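Local coordinates for protein inositol-1-monophosphatase (Mycobacterium tuberculosis, PDB 2Q74) that probably catalyses the magnesium-dependent dephosphorylation of inositol 1-phosphate to free myo-inositol, a step of myo-inositol biosynthesis, at residues N17-A22 with V121-Q126; I130-A135 with A147-G152. All blocks are in the same frame, centred on the assembly; numbering follows the deposited sequence.

Interaction 1: residues N17-A22 with V121-Q126; sequences NLAAEA and VSIGAQ
Ala22 and Val121 make the closest contact between 17-22 and 121-126, with the methyl of Ala22 lying 3.9 Å from CG1 of Val121. That branch stands anti to the backbone N (chi1 180°) and also reaches back to the helix backbone, 4.3 Å from CA of Ala19. The other methyl of Val121, CG2, meets the carbonyl carbon of Ala22, so the two branches touch the helix at different points. Two residues further along the strand, Ile123 offers its CG1 to CB of Ala19 at 4.1 Å, and its terminal CD1 lies 4.5 Å from CB of Leu18. It is the root of the leucine side chain, not its branched end, that takes part.

The axes of 17-22 and 121-126 run nearly antiparallel, at 161°, and come within 8.2 Å, a close approach that the small side chains of Ala19 and Ala22 allow. Val121 and Ile123 point to the helix, whereas Ser122 between them points away and packs on Ala238 of helix 233-245. Helix 55-74 closes over the same side chains: Leu67 touches Ile123, Leu71 touches Leu18 and Thr63 touches Ala22. Glu21, on another side of helix 8-33, forms a salt bridge with Arg70 of helix 55-74, tying the two helices together.

The contact thus packs an N-terminal helix pair against one face of the seven-stranded sheet in the alpha-beta-alpha-beta-alpha sandwich of the inositol monophosphatase fold. Val121 lies about 6 Å, between side chains, from Ile106, a probable substrate-binding residue. Entirely apolar and buried, the contact depends on the fit of methyl and methylene groups, without directional bonds between the two segments.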
# COMPACT_ATOMS: atom_id res chain seq x y z
N ASN A 17 8.17 -16.76 16.67
CA ASN A 17 9.58 -17.01 16.43
C ASN A 17 9.84 -17.47 15.01
O ASN A 17 10.74 -16.97 14.35
CB ASN A 17 10.09 -18.03 17.43
CG ASN A 17 10.15 -17.49 18.84
OD1 ASN A 17 10.29 -16.30 19.05
ND2 ASN A 17 10.05 -18.37 19.80
N LEU A 18 9.03 -18.40 14.54
CA LEU A 18 9.19 -18.90 13.18
C LEU A 18 8.92 -17.82 12.14
O LEU A 18 9.66 -17.71 11.15
CB LEU A 18 8.29 -20.10 12.92
CG LEU A 18 8.67 -21.40 13.61
CD1 LEU A 18 7.90 -22.52 12.98
CD2 LEU A 18 10.15 -21.67 13.49
N ALA A 19 7.87 -17.03 12.37
CA ALA A 19 7.54 -15.92 11.49
C ALA A 19 8.72 -14.94 11.38
O ALA A 19 9.15 -14.57 10.26
CB ALA A 19 6.29 -15.21 11.99
N ALA A 20 9.27 -14.55 12.53
CA ALA A 20 10.38 -13.59 12.58
C ALA A 20 11.62 -14.14 11.89
O ALA A 20 12.27 -13.43 11.11
CB ALA A 20 10.72 -13.21 14.01
N GLU A 21 11.94 -15.39 12.20
CA GLU A 21 13.04 -16.09 11.53
C GLU A 21 12.89 -16.08 10.02
O GLU A 21 13.78 -15.67 9.31
CB GLU A 21 13.07 -17.55 11.96
CG GLU A 21 13.83 -17.85 13.20
CD GLU A 21 13.86 -19.34 13.46
OE1 GLU A 21 14.33 -20.09 12.57
OE2 GLU A 21 13.35 -19.76 14.52
N ALA A 22 11.75 -16.57 9.56
CA ALA A 22 11.47 -16.71 8.13
C ALA A 22 11.50 -15.35 7.42
O ALA A 22 12.03 -15.23 6.32
CB ALA A 22 10.15 -17.43 7.92
N VAL A 121 5.04 -13.24 5.87
CA VAL A 121 5.08 -14.63 6.25
C VAL A 121 3.88 -14.85 7.18
O VAL A 121 3.70 -14.10 8.14
CB VAL A 121 6.38 -14.95 6.99
CG1 VAL A 121 6.41 -16.41 7.39
CG2 VAL A 121 7.60 -14.56 6.13
N SER A 122 3.06 -15.86 6.89
CA SER A 122 1.88 -16.20 7.70
C SER A 122 2.02 -17.61 8.25
O SER A 122 2.23 -18.54 7.48
CB SER A 122 0.61 -16.10 6.86
OG SER A 122 -0.55 -16.31 7.64
N ILE A 123 1.89 -17.75 9.58
CA ILE A 123 1.99 -19.03 10.29
C ILE A 123 0.74 -19.18 11.18
O ILE A 123 0.56 -18.45 12.16
CB ILE A 123 3.22 -19.09 11.24
CG1 ILE A 123 4.50 -18.58 10.58
CG2 ILE A 123 3.41 -20.51 11.74
CD1 ILE A 123 5.22 -19.57 9.69
N GLY A 124 -0.12 -20.14 10.87
CA GLY A 124 -1.29 -20.41 11.69
C GLY A 124 -1.22 -21.78 12.37
O GLY A 124 -0.73 -22.74 11.77
N ALA A 125 -1.69 -21.85 13.61
CA ALA A 125 -1.75 -23.11 14.35
C ALA A 125 -3.21 -23.51 14.48
O ALA A 125 -3.97 -22.84 15.17
CB ALA A 125 -1.14 -22.95 15.72
N GLN A 126 -3.59 -24.58 13.78
CA GLN A 126 -4.98 -25.03 13.74
C GLN A 126 -5.16 -26.34 14.47
O GLN A 126 -4.26 -27.19 14.50
CB GLN A 126 -5.46 -25.20 12.29
CG GLN A 126 -5.82 -23.88 11.61
CD GLN A 126 -6.56 -24.06 10.30
OE1 GLN A 126 -7.16 -23.11 9.78
NE2 GLN A 126 -6.53 -25.29 9.75

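Interaction 2: residues I130-A135 with A147-G152; sequences ITVAGA and AATGLG
Val132 holds CG1 anti to its backbone N (chi1 -179°), beside its own carbonyl carbon, and this branch lies 3.4 Å from OG1 of Thr149. The threonine chi1 of 31° brings OG1 to 3.3 Å from Val132 O, a weak hydrogen bond. The same carbonyl oxygen accepts the backbone N-H of Thr149 at 2.9 Å in a nearly straight bond, so one threonine approaches it with both backbone and side chain. CA of Ala148 adds a CA-H...O contact to this oxygen.

Further along, Gly134 and Ala147 form an antiparallel hydrogen-bonded pair: Gly134 N reaches Ala147 O at 3.1 Å and Ala147 N returns to Gly134 O at 3.2 Å. Ala133 and Ala148 form the adjoining non-hydrogen-bonded pair, their CB atoms 4.1 Å apart on the same face. The two strands belong to the hairpin of 130-138 and 143-148, and beyond Ala148 the chain turns, with Leu151 N bonded to Ala148 O.

On its other edge strand 130-138 carries a classic beta bulge, where Val132 and Ala133 both face Ala125 of strand 120-127. Helix 8-33 covers the face bearing Ala133 and Ala148, through Leu11 and Pro8 respectively, while helix 233-245 covers the face bearing Ala147, through Ile242 and Glu245.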
# COMPACT_ATOMS: atom_id res chain seq x y z
N ILE A 130 -9.86 -25.13 13.25
CA ILE A 130 -10.00 -23.85 13.94
C ILE A 130 -8.63 -23.29 14.26
O ILE A 130 -7.79 -24.01 14.79
CB ILE A 130 -10.79 -24.00 15.26
CG1 ILE A 130 -12.13 -24.70 15.01
CG2 ILE A 130 -10.99 -22.62 15.92
CD1 ILE A 130 -12.98 -24.04 13.88
N THR A 131 -8.40 -22.02 13.97
CA THR A 131 -7.15 -21.35 14.30
C THR A 131 -7.07 -20.91 15.77
O THR A 131 -7.83 -20.06 16.24
CB THR A 131 -6.89 -20.14 13.39
OG1 THR A 131 -7.03 -20.54 12.02
CG2 THR A 131 -5.48 -19.60 13.59
N VAL A 132 -6.13 -21.51 16.48
CA VAL A 132 -5.91 -21.33 17.91
C VAL A 132 -4.80 -20.31 18.19
O VAL A 132 -4.78 -19.66 19.24
CB VAL A 132 -5.51 -22.68 18.53
CG1 VAL A 132 -5.30 -22.55 20.03
CG2 VAL A 132 -6.56 -23.73 18.22
N ALA A 133 -3.87 -20.20 17.25
CA ALA A 133 -2.76 -19.27 17.39
C ALA A 133 -2.14 -18.95 16.04
O ALA A 133 -2.22 -19.75 15.10
CB ALA A 133 -1.71 -19.85 18.32
N GLY A 134 -1.53 -17.79 15.94
CA GLY A 134 -1.05 -17.33 14.64
C GLY A 134 -0.07 -16.19 14.70
O GLY A 134 0.01 -15.49 15.70
N ALA A 135 0.67 -16.01 13.62
CA ALA A 135 1.65 -14.91 13.55
C ALA A 135 1.84 -14.51 12.11
O ALA A 135 2.04 -15.37 11.25
CB ALA A 135 2.97 -15.31 14.17
N ALA A 147 -1.40 -13.50 17.73
CA ALA A 147 -2.55 -13.66 18.60
C ALA A 147 -2.70 -15.12 18.97
O ALA A 147 -2.10 -15.99 18.34
CB ALA A 147 -3.79 -13.18 17.90
N ALA A 148 -3.49 -15.37 20.01
CA ALA A 148 -3.91 -16.71 20.41
C ALA A 148 -5.29 -16.64 21.10
O ALA A 148 -5.61 -15.63 21.73
CB ALA A 148 -2.88 -17.34 21.33
N THR A 149 -6.10 -17.69 20.96
CA THR A 149 -7.49 -17.67 21.47
C THR A 149 -7.55 -17.31 22.92
O THR A 149 -6.94 -17.98 23.76
CB THR A 149 -8.24 -19.00 21.29
OG1 THR A 149 -7.30 -20.09 21.37
CG2 THR A 149 -8.95 -19.05 19.96
N GLY A 150 -8.27 -16.23 23.22
CA GLY A 150 -8.46 -15.77 24.58
C GLY A 150 -7.36 -14.88 25.10
O GLY A 150 -7.48 -14.31 26.18
N LEU A 151 -6.29 -14.71 24.33
CA LEU A 151 -5.10 -14.03 24.83
C LEU A 151 -4.89 -12.66 24.22
O LEU A 151 -3.97 -11.96 24.62
CB LEU A 151 -3.87 -14.93 24.61
CG LEU A 151 -3.93 -16.23 25.44
CD1 LEU A 151 -2.72 -17.13 25.14
CD2 LEU A 151 -4.03 -15.91 26.92
N GLY A 152 -5.73 -12.26 23.26
CA GLY A 152 -5.56 -10.98 22.59
C GLY A 152 -4.55 -10.99 21.45
O GLY A 152 -3.89 -11.99 21.20

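Strands 120-127 and 130-138 are neighbours in one sheet, so the two contacts meet directly: Ala125 N with Ala133 O and Ile123 O with Ala135 N are probable hydrogen bonds between them. Interaction 1 is wholly buried and joins a helix to the sheet by apolar packing. Interaction 2 lies within the sheet and is held mainly by backbone hydrogen bonds; Gly134 and the alanines beside it are buried, but the chain emerges at Thr149, where a side-chain hydroxyl joins in. Helix 8-33 serves both, meeting strand 120-127 through 17-22 and the hairpin through its first turns.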